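Local coordinates for protein MmoQ Response regulator (Methylococcus capsulatus, PDB 3LJX) that probably makes the second messenger cyclic di-GMP from GTP as a full-length response regulator, of which this chain is the HDOD-containing piece, at residues Pro16-Ser19 with Arg20-Ala23; Leu39-Leu42 with Ile43-Asp46; Ala168-Ala171 with Leu172-Arg176; Phe177-His181 with Asp182-Arg186. All blocks are in the same frame, centred on the assembly; numbering follows the deposited sequence.

Contact 1 of 4, residues Pro16-Ser19 with Arg20-Ala23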
ATOM      1  N   PRO A  16      -4.997   4.518  10.886  1.00 23.72           N
ATOM      2  CA  PRO A  16      -5.967   3.571  11.439  1.00 24.62           C
ATOM      3  C   PRO A  16      -5.934   2.211  10.752  1.00 28.73           C
ATOM      4  O   PRO A  16      -5.363   2.045   9.659  1.00 27.98           O
ATOM      5  CB  PRO A  16      -7.305   4.258  11.167  1.00 17.08           C
ATOM      6  CG  PRO A  16      -7.041   5.040   9.903  1.00 20.46           C
ATOM      7  CD  PRO A  16      -5.641   5.539  10.035  1.00 22.99           C
ATOM      8  N   THR A  17      -6.548   1.243  11.422  1.00 27.56           N
ATOM      9  CA  THR A  17      -6.791  -0.085  10.883  1.00 26.43           C
ATOM     10  C   THR A  17      -8.300  -0.324  10.963  1.00 27.38           C
ATOM     11  O   THR A  17      -8.956   0.215  11.854  1.00 24.37           O
ATOM     12  CB  THR A  17      -6.072  -1.128  11.732  1.00 25.23           C
ATOM     13  OG1 THR A  17      -4.658  -0.927  11.637  1.00 27.16           O
ATOM     14  CG2 THR A  17      -6.429  -2.553  11.278  1.00 19.04           C
ATOM     15  N   ALA A  18      -8.860  -1.110  10.042  1.00 29.65           N
ATOM     16  CA  ALA A  18     -10.290  -1.448  10.105  1.00 32.90           C
ATOM     17  C   ALA A  18     -10.640  -2.186  11.408  1.00 33.81           C
ATOM     18  O   ALA A  18      -9.882  -3.039  11.877  1.00 32.57           O
ATOM     19  CB  ALA A  18     -10.719  -2.278   8.882  1.00 30.49           C
ATOM     20  N   SER A  19     -11.787  -1.848  11.991  1.00 38.14           N
ATOM     21  CA  SER A  19     -12.232  -2.475  13.241  1.00 38.13           C
ATOM     22  C   SER A  19     -12.244  -3.993  13.168  1.00 34.32           C
ATOM     23  O   SER A  19     -11.707  -4.660  14.049  1.00 34.32           O
ATOM     24  CB  SER A  19     -13.618  -1.969  13.642  1.00 40.66           C
ATOM     25  OG  SER A  19     -13.537  -0.622  14.068  1.00 48.19           O
ATOM     26  N   ARG A  20     -12.845  -4.537  12.115  1.00 35.66           N
ATOM     27  CA  ARG A  20     -12.947  -5.987  11.959  1.00 43.13           C
ATOM     28  C   ARG A  20     -11.572  -6.646  11.804  1.00 38.65           C
ATOM     29  O   ARG A  20     -11.299  -7.704  12.370  1.00 36.43           O
ATOM     30  CB  ARG A  20     -13.822  -6.335  10.752  1.00 52.21           C
ATOM     31  CG  ARG A  20     -13.932  -7.833  10.493  1.00 66.89           C
ATOM     32  CD  ARG A  20     -14.625  -8.130   9.167  1.00 80.76           C
ATOM     33  NE  ARG A  20     -13.872  -7.612   8.026  1.00 91.63           N
ATOM     34  CZ  ARG A  20     -14.236  -7.766   6.755  1.00 99.57           C
ATOM     35  NH1 ARG A  20     -15.349  -8.425   6.454  1.00102.63           N
ATOM     36  NH2 ARG A  20     -13.487  -7.261   5.781  1.00100.55           N
ATOM     37  N   THR A  21     -10.715  -6.019  11.012  1.00 31.72           N
ATOM     38  CA  THR A  21      -9.363  -6.513  10.797  1.00 27.77           C
ATOM     39  C   THR A  21      -8.526  -6.428  12.091  1.00 29.47           C
ATOM     40  O   THR A  21      -7.819  -7.375  12.455  1.00 26.74           O
ATOM     41  CB  THR A  21      -8.693  -5.711   9.669  1.00 26.41           C
ATOM     42  OG1 THR A  21      -9.451  -5.880   8.463  1.00 29.11           O
ATOM     43  CG2 THR A  21      -7.269  -6.176   9.449  1.00 23.05           C
ATOM     44  N   ALA A  22      -8.617  -5.300  12.788  1.00 26.58           N
ATOM     45  CA  ALA A  22      -7.923  -5.166  14.059  1.00 32.67           C
ATOM     46  C   ALA A  22      -8.392  -6.261  15.019  1.00 37.68           C
ATOM     47  O   ALA A  22      -7.570  -6.966  15.610  1.00 38.74           O
ATOM     48  CB  ALA A  22      -8.132  -3.775  14.662  1.00 23.60           C
ATOM     49  N   ALA A  23      -9.707  -6.424  15.157  1.00 35.75           N
ATOM     50  CA  ALA A  23     -10.240  -7.449  16.064  1.00 33.57           C
ATOM     51  C   ALA A  23      -9.612  -8.799  15.773  1.00 34.45           C
ATOM     52  O   ALA A  23      -9.169  -9.498  16.687  1.00 35.68           O
ATOM     53  CB  ALA A  23     -11.756  -7.541  15.963  1.00 25.23           C
TER

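Contact 2 of 4, residues Leu39-Leu42 with Ile43-Asp46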
ATOM      1  N   LEU A  39       0.145 -15.236  11.258  1.00 27.91           N
ATOM      2  CA  LEU A  39       0.120 -13.874  11.748  1.00 28.50           C
ATOM      3  C   LEU A  39       0.454 -12.888  10.616  1.00 29.62           C
ATOM      4  O   LEU A  39      -0.232 -11.881  10.440  1.00 26.89           O
ATOM      5  CB  LEU A  39       1.112 -13.712  12.896  1.00 30.76           C
ATOM      6  CG  LEU A  39       0.981 -12.351  13.572  1.00 33.77           C
ATOM      7  CD1 LEU A  39      -0.464 -12.153  14.023  1.00 31.74           C
ATOM      8  CD2 LEU A  39       1.956 -12.214  14.731  1.00 30.64           C
ATOM      9  N   ALA A  40       1.509 -13.186   9.858  1.00 28.51           N
ATOM     10  CA  ALA A  40       1.898 -12.376   8.702  1.00 27.33           C
ATOM     11  C   ALA A  40       0.772 -12.273   7.662  1.00 30.11           C
ATOM     12  O   ALA A  40       0.456 -11.183   7.177  1.00 30.63           O
ATOM     13  CB  ALA A  40       3.178 -12.935   8.060  1.00 20.53           C
ATOM     14  N   GLN A  41       0.170 -13.410   7.325  1.00 30.83           N
ATOM     15  CA  GLN A  41      -0.907 -13.440   6.341  1.00 37.19           C
ATOM     16  C   GLN A  41      -2.018 -12.482   6.749  1.00 34.29           C
ATOM     17  O   GLN A  41      -2.582 -11.756   5.925  1.00 33.36           O
ATOM     18  CB  GLN A  41      -1.470 -14.858   6.204  1.00 43.32           C
ATOM     19  CG  GLN A  41      -0.640 -15.781   5.327  1.00 53.53           C
ATOM     20  CD  GLN A  41      -1.140 -15.823   3.884  1.00 65.59           C
ATOM     21  OE1 GLN A  41      -0.599 -15.149   2.998  1.00 62.86           O
ATOM     22  NE2 GLN A  41      -2.183 -16.619   3.645  1.00 71.90           N
ATOM     23  N   LEU A  42      -2.321 -12.478   8.039  1.00 25.31           N
ATOM     24  CA  LEU A  42      -3.398 -11.658   8.543  1.00 25.11           C
ATOM     25  C   LEU A  42      -2.977 -10.187   8.629  1.00 24.04           C
ATOM     26  O   LEU A  42      -3.730  -9.290   8.238  1.00 21.10           O
ATOM     27  CB  LEU A  42      -3.850 -12.190   9.898  1.00 31.00           C
ATOM     28  CG  LEU A  42      -5.076 -11.506  10.475  1.00 42.42           C
ATOM     29  CD1 LEU A  42      -6.119 -11.309   9.391  1.00 42.80           C
ATOM     30  CD2 LEU A  42      -5.635 -12.326  11.632  1.00 48.79           C
ATOM     31  N   ILE A  43      -1.768  -9.941   9.125  1.00 26.49           N
ATOM     32  CA  ILE A  43      -1.299  -8.570   9.334  1.00 26.70           C
ATOM     33  C   ILE A  43      -1.152  -7.858   7.993  1.00 30.18           C
ATOM     34  O   ILE A  43      -1.406  -6.655   7.880  1.00 23.38           O
ATOM     35  CB  ILE A  43       0.054  -8.542  10.067  1.00 24.92           C
ATOM     36  CG1 ILE A  43      -0.140  -8.828  11.560  1.00 28.38           C
ATOM     37  CG2 ILE A  43       0.747  -7.197   9.890  1.00 19.20           C
ATOM     38  CD1 ILE A  43       1.157  -8.980  12.332  1.00 25.04           C
ATOM     39  N   GLN A  44      -0.747  -8.602   6.967  1.00 25.56           N
ATOM     40  CA  GLN A  44      -0.472  -7.953   5.700  1.00 27.78           C
ATOM     41  C   GLN A  44      -1.755  -7.630   4.931  1.00 28.76           C
ATOM     42  O   GLN A  44      -1.690  -7.188   3.791  1.00 27.32           O
ATOM     43  CB  GLN A  44       0.501  -8.762   4.848  1.00 25.07           C
ATOM     44  CG  GLN A  44      -0.111 -10.008   4.259  1.00 32.16           C
ATOM     45  CD  GLN A  44       0.846 -10.707   3.324  1.00 40.70           C
ATOM     46  OE1 GLN A  44       2.039 -10.390   3.299  1.00 40.14           O
ATOM     47  NE2 GLN A  44       0.332 -11.661   2.542  1.00 39.17           N
ATOM     48  N   THR A  45      -2.916  -7.840   5.550  1.00 26.17           N
ATOM     49  CA  THR A  45      -4.156  -7.316   4.977  1.00 31.28           C
ATOM     50  C   THR A  45      -4.373  -5.864   5.424  1.00 35.42           C
ATOM     51  O   THR A  45      -5.292  -5.188   4.942  1.00 34.55           O
ATOM     52  CB  THR A  45      -5.408  -8.134   5.365  1.00 25.31           C
ATOM     53  OG1 THR A  45      -5.581  -8.114   6.791  1.00 32.09           O
ATOM     54  CG2 THR A  45      -5.299  -9.567   4.874  1.00 20.85           C
ATOM     55  N   ASP A  46      -3.534  -5.387   6.344  1.00 29.56           N
ATOM     56  CA  ASP A  46      -3.691  -4.029   6.869  1.00 29.43           C
ATOM     57  C   ASP A  46      -2.516  -3.110   6.519  1.00 28.00           C
ATOM     58  O   ASP A  46      -1.392  -3.315   6.987  1.00 25.98           O
ATOM     59  CB  ASP A  46      -3.900  -4.045   8.383  1.00 23.58           C
ATOM     60  CG  ASP A  46      -4.051  -2.649   8.952  1.00 29.14           C
ATOM     61  OD1 ASP A  46      -5.005  -1.944   8.548  1.00 24.84           O
ATOM     62  OD2 ASP A  46      -3.217  -2.250   9.795  1.00 33.36           O
TER
HETATM   63  O   HOH W   1      -2.520 -12.310   3.141  1.00 39.79           O

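Contact 3 of 4, residues Ala168-Ala171 with Leu172-Arg176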
ATOM      1  N   ALA A 168      -7.329  17.401 -10.545  1.00 37.09           N
ATOM      2  CA  ALA A 168      -7.782  18.589  -9.834  1.00 36.45           C
ATOM      3  C   ALA A 168      -7.623  18.382  -8.327  1.00 36.37           C
ATOM      4  O   ALA A 168      -7.234  19.300  -7.610  1.00 37.02           O
ATOM      5  CB  ALA A 168      -9.236  18.927 -10.193  1.00 30.29           C
ATOM      6  N   LEU A 169      -7.912  17.176  -7.851  1.00 35.84           N
ATOM      7  CA  LEU A 169      -7.675  16.859  -6.437  1.00 38.36           C
ATOM      8  C   LEU A 169      -6.176  16.966  -6.092  1.00 37.25           C
ATOM      9  O   LEU A 169      -5.809  17.545  -5.068  1.00 33.73           O
ATOM     10  CB  LEU A 169      -8.225  15.479  -6.068  1.00 32.36           C
ATOM     11  CG  LEU A 169      -7.957  15.051  -4.624  1.00 33.96           C
ATOM     12  CD1 LEU A 169      -8.609  16.023  -3.637  1.00 29.32           C
ATOM     13  CD2 LEU A 169      -8.451  13.630  -4.388  1.00 33.36           C
ATOM     14  N   ILE A 170      -5.320  16.418  -6.954  1.00 31.89           N
ATOM     15  CA  ILE A 170      -3.877  16.512  -6.765  1.00 34.48           C
ATOM     16  C   ILE A 170      -3.477  17.979  -6.621  1.00 36.90           C
ATOM     17  O   ILE A 170      -2.751  18.349  -5.684  1.00 32.02           O
ATOM     18  CB  ILE A 170      -3.087  15.890  -7.946  1.00 30.81           C
ATOM     19  CG1 ILE A 170      -3.349  14.378  -8.048  1.00 33.08           C
ATOM     20  CG2 ILE A 170      -1.588  16.176  -7.806  1.00 23.17           C
ATOM     21  CD1 ILE A 170      -2.806  13.578  -6.875  1.00 32.69           C
ATOM     22  N   ALA A 171      -3.965  18.814  -7.538  1.00 34.24           N
ATOM     23  CA  ALA A 171      -3.664  20.247  -7.493  1.00 32.19           C
ATOM     24  C   ALA A 171      -4.161  20.875  -6.190  1.00 32.58           C
ATOM     25  O   ALA A 171      -3.505  21.745  -5.618  1.00 34.13           O
ATOM     26  CB  ALA A 171      -4.269  20.971  -8.701  1.00 28.63           C
ATOM     27  N   LEU A 172      -5.319  20.426  -5.719  1.00 30.78           N
ATOM     28  CA  LEU A 172      -5.922  21.013  -4.534  1.00 31.84           C
ATOM     29  C   LEU A 172      -5.127  20.609  -3.307  1.00 33.20           C
ATOM     30  O   LEU A 172      -4.923  21.413  -2.386  1.00 35.19           O
ATOM     31  CB  LEU A 172      -7.378  20.573  -4.396  1.00 35.58           C
ATOM     32  CG  LEU A 172      -8.182  21.351  -3.358  1.00 43.78           C
ATOM     33  CD1 LEU A 172      -7.873  22.840  -3.442  1.00 46.61           C
ATOM     34  CD2 LEU A 172      -9.667  21.105  -3.543  1.00 46.37           C
ATOM     35  N   GLU A 173      -4.662  19.363  -3.304  1.00 28.59           N
ATOM     36  CA  GLU A 173      -3.870  18.859  -2.193  1.00 24.36           C
ATOM     37  C   GLU A 173      -2.599  19.678  -2.061  1.00 24.73           C
ATOM     38  O   GLU A 173      -2.261  20.128  -0.965  1.00 27.23           O
ATOM     39  CB  GLU A 173      -3.553  17.374  -2.373  1.00 23.40           C
ATOM     40  CG  GLU A 173      -4.769  16.456  -2.237  1.00 22.86           C
ATOM     41  CD  GLU A 173      -4.462  15.027  -2.659  1.00 30.92           C
ATOM     42  OE1 GLU A 173      -3.347  14.793  -3.181  1.00 31.49           O
ATOM     43  OE2 GLU A 173      -5.340  14.147  -2.482  1.00 32.97           O
ATOM     44  N   ARG A 174      -1.914  19.907  -3.176  1.00 27.06           N
ATOM     45  CA  ARG A 174      -0.684  20.702  -3.156  1.00 34.87           C
ATOM     46  C   ARG A 174      -0.908  22.097  -2.561  1.00 35.24           C
ATOM     47  O   ARG A 174      -0.081  22.603  -1.807  1.00 36.70           O
ATOM     48  CB  ARG A 174      -0.067  20.792  -4.552  1.00 36.08           C
ATOM     49  CG  ARG A 174       0.586  19.482  -4.990  1.00 40.66           C
ATOM     50  CD  ARG A 174       1.056  19.533  -6.431  1.00 42.24           C
ATOM     51  NE  ARG A 174       1.590  18.242  -6.868  1.00 51.08           N
ATOM     52  CZ  ARG A 174       1.900  17.932  -8.130  1.00 56.17           C
ATOM     53  NH1 ARG A 174       1.721  18.814  -9.110  1.00 54.54           N
ATOM     54  NH2 ARG A 174       2.388  16.729  -8.418  1.00 56.51           N
ATOM     55  N   GLU A 175      -2.044  22.698  -2.883  1.00 29.42           N
ATOM     56  CA  GLU A 175      -2.388  24.013  -2.373  1.00 36.63           C
ATOM     57  C   GLU A 175      -2.590  23.990  -0.854  1.00 33.51           C
ATOM     58  O   GLU A 175      -2.044  24.829  -0.122  1.00 23.60           O
ATOM     59  CB  GLU A 175      -3.661  24.483  -3.067  1.00 45.92           C
ATOM     60  CG  GLU A 175      -3.929  25.955  -3.012  1.00 60.62           C
ATOM     61  CD  GLU A 175      -5.066  26.341  -3.951  1.00 75.84           C
ATOM     62  OE1 GLU A 175      -4.803  26.536  -5.158  1.00 77.35           O
ATOM     63  OE2 GLU A 175      -6.226  26.426  -3.486  1.00 82.39           O
ATOM     64  N   ARG A 176      -3.372  23.022  -0.382  1.00 30.66           N
ATOM     65  CA  ARG A 176      -3.729  22.959   1.035  1.00 29.93           C
ATOM     66  C   ARG A 176      -2.584  22.462   1.923  1.00 30.38           C
ATOM     67  O   ARG A 176      -2.376  22.959   3.036  1.00 30.17           O
ATOM     68  CB  ARG A 176      -4.968  22.077   1.223  1.00 31.73           C
ATOM     69  CG  ARG A 176      -6.169  22.480   0.365  1.00 36.09           C
ATOM     70  CD  ARG A 176      -6.794  23.769   0.867  1.00 41.84           C
ATOM     71  NE  ARG A 176      -8.239  23.648   1.025  1.00 47.50           N
ATOM     72  CZ  ARG A 176      -9.121  24.229   0.221  1.00 54.91           C
ATOM     73  NH1 ARG A 176      -8.699  24.989  -0.784  1.00 61.82           N
ATOM     74  NH2 ARG A 176     -10.423  24.060   0.423  1.00 56.99           N
TER

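Contact 4 of 4, residues Phe177-His181 with Asp182-Arg186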
ATOM      1  N   PHE A 177      -1.821  21.499   1.411  1.00 29.26           N
ATOM      2  CA  PHE A 177      -0.906  20.726   2.242  1.00 25.24           C
ATOM      3  C   PHE A 177       0.553  20.769   1.786  1.00 25.40           C
ATOM      4  O   PHE A 177       1.424  20.212   2.448  1.00 28.34           O
ATOM      5  CB  PHE A 177      -1.355  19.257   2.264  1.00 23.64           C
ATOM      6  CG  PHE A 177      -2.818  19.060   2.571  1.00 23.42           C
ATOM      7  CD1 PHE A 177      -3.338  19.406   3.807  1.00 28.38           C
ATOM      8  CD2 PHE A 177      -3.659  18.484   1.642  1.00 23.99           C
ATOM      9  CE1 PHE A 177      -4.682  19.202   4.100  1.00 27.63           C
ATOM     10  CE2 PHE A 177      -5.001  18.278   1.931  1.00 25.71           C
ATOM     11  CZ  PHE A 177      -5.508  18.640   3.157  1.00 24.34           C
ATOM     12  N   ALA A 178       0.817  21.409   0.652  1.00 28.95           N
ATOM     13  CA  ALA A 178       2.143  21.380   0.025  1.00 26.38           C
ATOM     14  C   ALA A 178       2.633  19.956  -0.203  1.00 32.45           C
ATOM     15  O   ALA A 178       3.832  19.696  -0.150  1.00 27.61           O
ATOM     16  CB  ALA A 178       3.157  22.141   0.837  1.00 23.96           C
ATOM     17  N   THR A 179       1.703  19.039  -0.446  1.00 32.08           N
ATOM     18  CA  THR A 179       2.051  17.703  -0.896  1.00 28.36           C
ATOM     19  C   THR A 179       0.780  17.105  -1.469  1.00 28.44           C
ATOM     20  O   THR A 179      -0.296  17.676  -1.303  1.00 33.14           O
ATOM     21  CB  THR A 179       2.608  16.838   0.255  1.00 27.70           C
ATOM     22  OG1 THR A 179       3.035  15.574  -0.259  1.00 31.14           O
ATOM     23  CG2 THR A 179       1.564  16.615   1.306  1.00 19.59           C
ATOM     24  N   ASP A 180       0.886  15.983  -2.169  1.00 20.94           N
ATOM     25  CA  ASP A 180      -0.318  15.336  -2.672  1.00 22.40           C
ATOM     26  C   ASP A 180      -0.244  13.873  -2.303  1.00 22.63           C
ATOM     27  O   ASP A 180       0.811  13.407  -1.872  1.00 24.33           O
ATOM     28  CB  ASP A 180      -0.432  15.513  -4.187  1.00 27.89           C
ATOM     29  CG  ASP A 180       0.698  14.834  -4.934  1.00 29.61           C
ATOM     30  OD1 ASP A 180       0.837  13.580  -4.829  1.00 26.99           O
ATOM     31  OD2 ASP A 180       1.450  15.566  -5.610  1.00 30.15           O
ATOM     32  N   HIS A 181      -1.341  13.142  -2.487  1.00 21.73           N
ATOM     33  CA  HIS A 181      -1.403  11.785  -1.958  1.00 24.31           C
ATOM     34  C   HIS A 181      -0.388  10.823  -2.605  1.00 26.18           C
ATOM     35  O   HIS A 181       0.090   9.886  -1.951  1.00 25.21           O
ATOM     36  CB  HIS A 181      -2.828  11.227  -1.990  1.00 27.92           C
ATOM     37  CG  HIS A 181      -3.466  11.226  -3.343  1.00 30.48           C
ATOM     38  ND1 HIS A 181      -3.066  10.381  -4.359  1.00 34.64           N
ATOM     39  CD2 HIS A 181      -4.521  11.922  -3.832  1.00 30.04           C
ATOM     40  CE1 HIS A 181      -3.831  10.576  -5.419  1.00 34.09           C
ATOM     41  NE2 HIS A 181      -4.719  11.509  -5.127  1.00 32.19           N
ATOM     42  N   ASP A 182      -0.030  11.084  -3.865  1.00 19.64           N
ATOM     43  CA  ASP A 182       0.969  10.258  -4.559  1.00 26.78           C
ATOM     44  C   ASP A 182       2.409  10.577  -4.134  1.00 24.82           C
ATOM     45  O   ASP A 182       3.210   9.670  -3.894  1.00 25.99           O
ATOM     46  CB  ASP A 182       0.809  10.354  -6.088  1.00 29.56           C
ATOM     47  CG  ASP A 182      -0.461   9.681  -6.575  1.00 33.63           C
ATOM     48  OD1 ASP A 182      -0.855   8.661  -5.964  1.00 33.78           O
ATOM     49  OD2 ASP A 182      -1.067  10.163  -7.557  1.00 34.84           O
ATOM     50  N   GLU A 183       2.743  11.857  -4.034  1.00 22.65           N
ATOM     51  CA  GLU A 183       4.044  12.224  -3.489  1.00 23.82           C
ATOM     52  C   GLU A 183       4.155  11.693  -2.059  1.00 25.94           C
ATOM     53  O   GLU A 183       5.158  11.090  -1.673  1.00 27.22           O
ATOM     54  CB  GLU A 183       4.229  13.735  -3.491  1.00 23.75           C
ATOM     55  CG  GLU A 183       5.635  14.161  -3.077  1.00 31.48           C
ATOM     56  CD  GLU A 183       5.686  15.576  -2.516  1.00 41.37           C
ATOM     57  OE1 GLU A 183       4.619  16.216  -2.392  1.00 45.34           O
ATOM     58  OE2 GLU A 183       6.794  16.053  -2.192  1.00 44.98           O
ATOM     59  N   LEU A 184       3.107  11.899  -1.274  1.00 19.76           N
ATOM     60  CA  LEU A 184       3.142  11.482   0.114  1.00 21.07           C
ATOM     61  C   LEU A 184       3.400   9.960   0.193  1.00 20.73           C
ATOM     62  O   LEU A 184       4.216   9.498   0.988  1.00 19.82           O
ATOM     63  CB  LEU A 184       1.829  11.863   0.798  1.00 20.91           C
ATOM     64  CG  LEU A 184       1.919  12.263   2.263  1.00 25.29           C
ATOM     65  CD1 LEU A 184       0.562  12.105   2.963  1.00 18.10           C
ATOM     66  CD2 LEU A 184       2.999  11.469   2.957  1.00 24.79           C
ATOM     67  N   THR A 185       2.719   9.188  -0.649  1.00 20.31           N
ATOM     68  CA  THR A 185       2.951   7.747  -0.697  1.00 24.44           C
ATOM     69  C   THR A 185       4.438   7.415  -0.885  1.00 22.45           C
ATOM     70  O   THR A 185       5.033   6.637  -0.115  1.00 21.37           O
ATOM     71  CB  THR A 185       2.124   7.098  -1.817  1.00 24.88           C
ATOM     72  OG1 THR A 185       0.728   7.179  -1.484  1.00 22.51           O
ATOM     73  CG2 THR A 185       2.522   5.637  -1.993  1.00 19.27           C
ATOM     74  N   ARG A 186       5.040   8.024  -1.896  1.00 19.11           N
ATOM     75  CA  ARG A 186       6.453   7.769  -2.204  1.00 23.46           C
ATOM     76  C   ARG A 186       7.351   8.142  -1.045  1.00 24.71           C
ATOM     77  O   ARG A 186       8.323   7.439  -0.755  1.00 27.58           O
ATOM     78  CB  ARG A 186       6.905   8.531  -3.449  1.00 17.62           C
ATOM     79  CG  ARG A 186       6.023   8.288  -4.681  1.00 21.72           C
ATOM     80  CD  ARG A 186       6.705   8.809  -5.973  1.00 24.16           C
ATOM     81  NE  ARG A 186       6.688  10.268  -6.084  1.00 29.47           N
ATOM     82  CZ  ARG A 186       5.676  10.965  -6.602  1.00 33.28           C
ATOM     83  NH1 ARG A 186       4.594  10.334  -7.053  1.00 31.60           N
ATOM     84  NH2 ARG A 186       5.743  12.291  -6.675  1.00 30.81           N
TER
HETATM   85  O   HOH W   2       3.605  17.563  -4.413  1.00 43.28           O
HETATM   86  O   HOH W   3       2.857  13.858  -7.443  1.00 58.67           O

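Contact 1 of 4, residues Pro16-Ser19 with Arg20-Ala23
The carbonyl oxygen of A18 accepts the backbone hydrogen of A22, A22 N to A18 O 2.7 Å, in a nearly straight bond with an N-H...O angle of 170°. One residue on, A23 N reaches S19 O at 2.9 Å, so two successive bonds turn the extended chain into the first turn of helix 19-29. The CB of A22 lies against the same A18 O at 3.4 Å. A18 occupies the N-cap position. Its methyl cannot accept a hydrogen bond from the first helical N-H groups, but E98, through OE1, accepts from S19 N and lends a carboxylate to the helix start from outside. Just before the cap, T17 folds its methyl back over the turn: CG2 comes to 4.0 Å from A22 CB and 4.1 Å from T21 CG2. T17 and A22 thus stand at the two positions of a hydrophobic staple, filled here by small groups. With OG1 of T17 beside its backbone nitrogen (chi1 -64°), CG2 lies anti to that nitrogen and faces the helix, while OG1 is left to bond D46 OD2 in the turn before helix 47-58. Threonine suits this place because one branch packs and the other bonds. Beside it the methyl of A18 rests 3.8 Å from T21 OG1, and it also meets W110 of helix 106-125.

Contact 2 of 4, residues Leu39-Leu42 with Ile43-Asp46
I43, the last residue of helix 36-43, bonds through its N to L39 O at 2.8 Å and lays its side chain back across that of L39, CD1 of I43 meeting CG of L39 at 3.6 Å. The branched, wholly apolar side chain suits this buried place, touching V83 of helix 80-88 and I53 of helix 47-58 as well. Q44 still gives its N-H to A40 O, yet its backbone leaves helical angles. CG of Q44 stands between its own backbone nitrogen and carbonyl carbon (chi1 73°), which lays it over A40 O at 3.2 Å. The amide beyond runs alongside that of Q41, the two planes 60° apart. A water bridges Q44 NE2, from which it accepts, to the backbone Q41 O at 2.8 Å, with a weak bond to Q41 OE1. T45 grips L42 O twice. OG1 of T45 donates to L42 O at 2.6 Å, in the carbonyl plane, while T45 N approaches the same L42 O at 3.2 Å from well above that plane. A short hydroxyl is what lets one residue satisfy this helix-end carbonyl from two directions. D46 bends its N-H back to I43 O at 2.9 Å, and its OD2 accepts from L49 N. This is a tight link between two consecutive helices: a type I beta turn, I43 to D46, ends one helix, and its last residue is the aspartate N-cap of helix 47-58.

Contact 3 of 4, residues Ala168-Ala171 with Leu172-Arg176
E173 N donates to L169 O at 2.8 Å, and the bonds on either side of it, L172 N to A168 O at 2.9 Å and R174 N to I170 O at 3.1 Å, continue the helix. The buried carboxylate of E173 finds its polar partners beyond: the backbone N of H181 for OE1, Y157 OH for OE2. R174, long and extended to NE, forms a salt bridge through that atom with D180. Cut back to an alanine, position E173 would probably leave H181 N and the Y157 hydroxyl without their acceptor and open a gap beside L169. The E173 side chain, its CG beside the backbone nitrogen (chi1 -69°), lies back over the turn with CG 3.2 Å from L169 O and OE2 against L169 CG at 3.5 Å. R174 passes over I170, whose CG2 lies 3.8 Å above one face of the guanidinium, toward its rim. Branched I170 thus packs an arginine with one methyl and faces H181 with CD1. L169 and L172 turn in against helix 154-163, while A168, A171 and E175 are exposed, as in an amphipathic helix.

Contact 4 of 4, residues Phe177-His181 with Asp182-Arg186
D180 caps helix 181-191, and E183 N is the chief donor to its side chain. The CB of D180 carries the chain past I170 of helix 166-177. A chi1 of 64° swings CG inward, and the carboxylate turns back over the opening turn of the helix. OD1 takes E183 N at 2.7 Å in an almost straight bond (171°), on its syn side and somewhat out of plane, and accepts a weak, bent bond from D182 N at 2.8 Å. Aspartate suits the N-cap because its short carboxylate just reaches these first-turn N-H groups. OD2, the other tip, pairs with R174 and accepts from two waters, of which one also donates to E183 OE1 at 2.6 Å and the other accepts weakly from R186 NH2. With an alanine here, E183 N would probably lose its acceptor and R174 its charged mate. The E183 oxygen has a second donor, T179 OG1, at 2.7 Å, arriving from above the carboxylate plane (61° out of it). Further on, H181 O is held twice by T185, through OG1 at 2.8 Å and N at 3.0 Å. That threonine hydroxyl also takes G145 N, so it ties helix 181-191 to the start of helix 144-152. H181 sets its ring nearly perpendicular to the D182 carboxylate, with a weak bond from ND1 to D182 OD1. D180 OD2 and E183 OE1 lie only 4.6 Å apart, yet the shared water, R174 and the N-H groups of the helix start would probably offset this repulsion and favour the charged form of D180.

All four contacts are gapless local turns in series along the chain; none nests in or crosses another. Contact 1 opens helix 19-29, and contact 2 closes helix 36-43 and leads into helix 47-58. Their centres lie 11 Å apart, and they meet where T17 OG1 bonds D46 OD2 at 2.7 Å and T21 packs on T45, which ties two helix starts together. Much later, contact 3 lies within helix 166-177 and contact 4 forms the bend into helix 181-191; the chain turns there, and the two touch through E173 with H181 and R174 with D180. Contact 2 and the pair 3 and 4 lie on opposite sides of the chain's centre, with contacts 2 and 3 about 32 Å apart between centres.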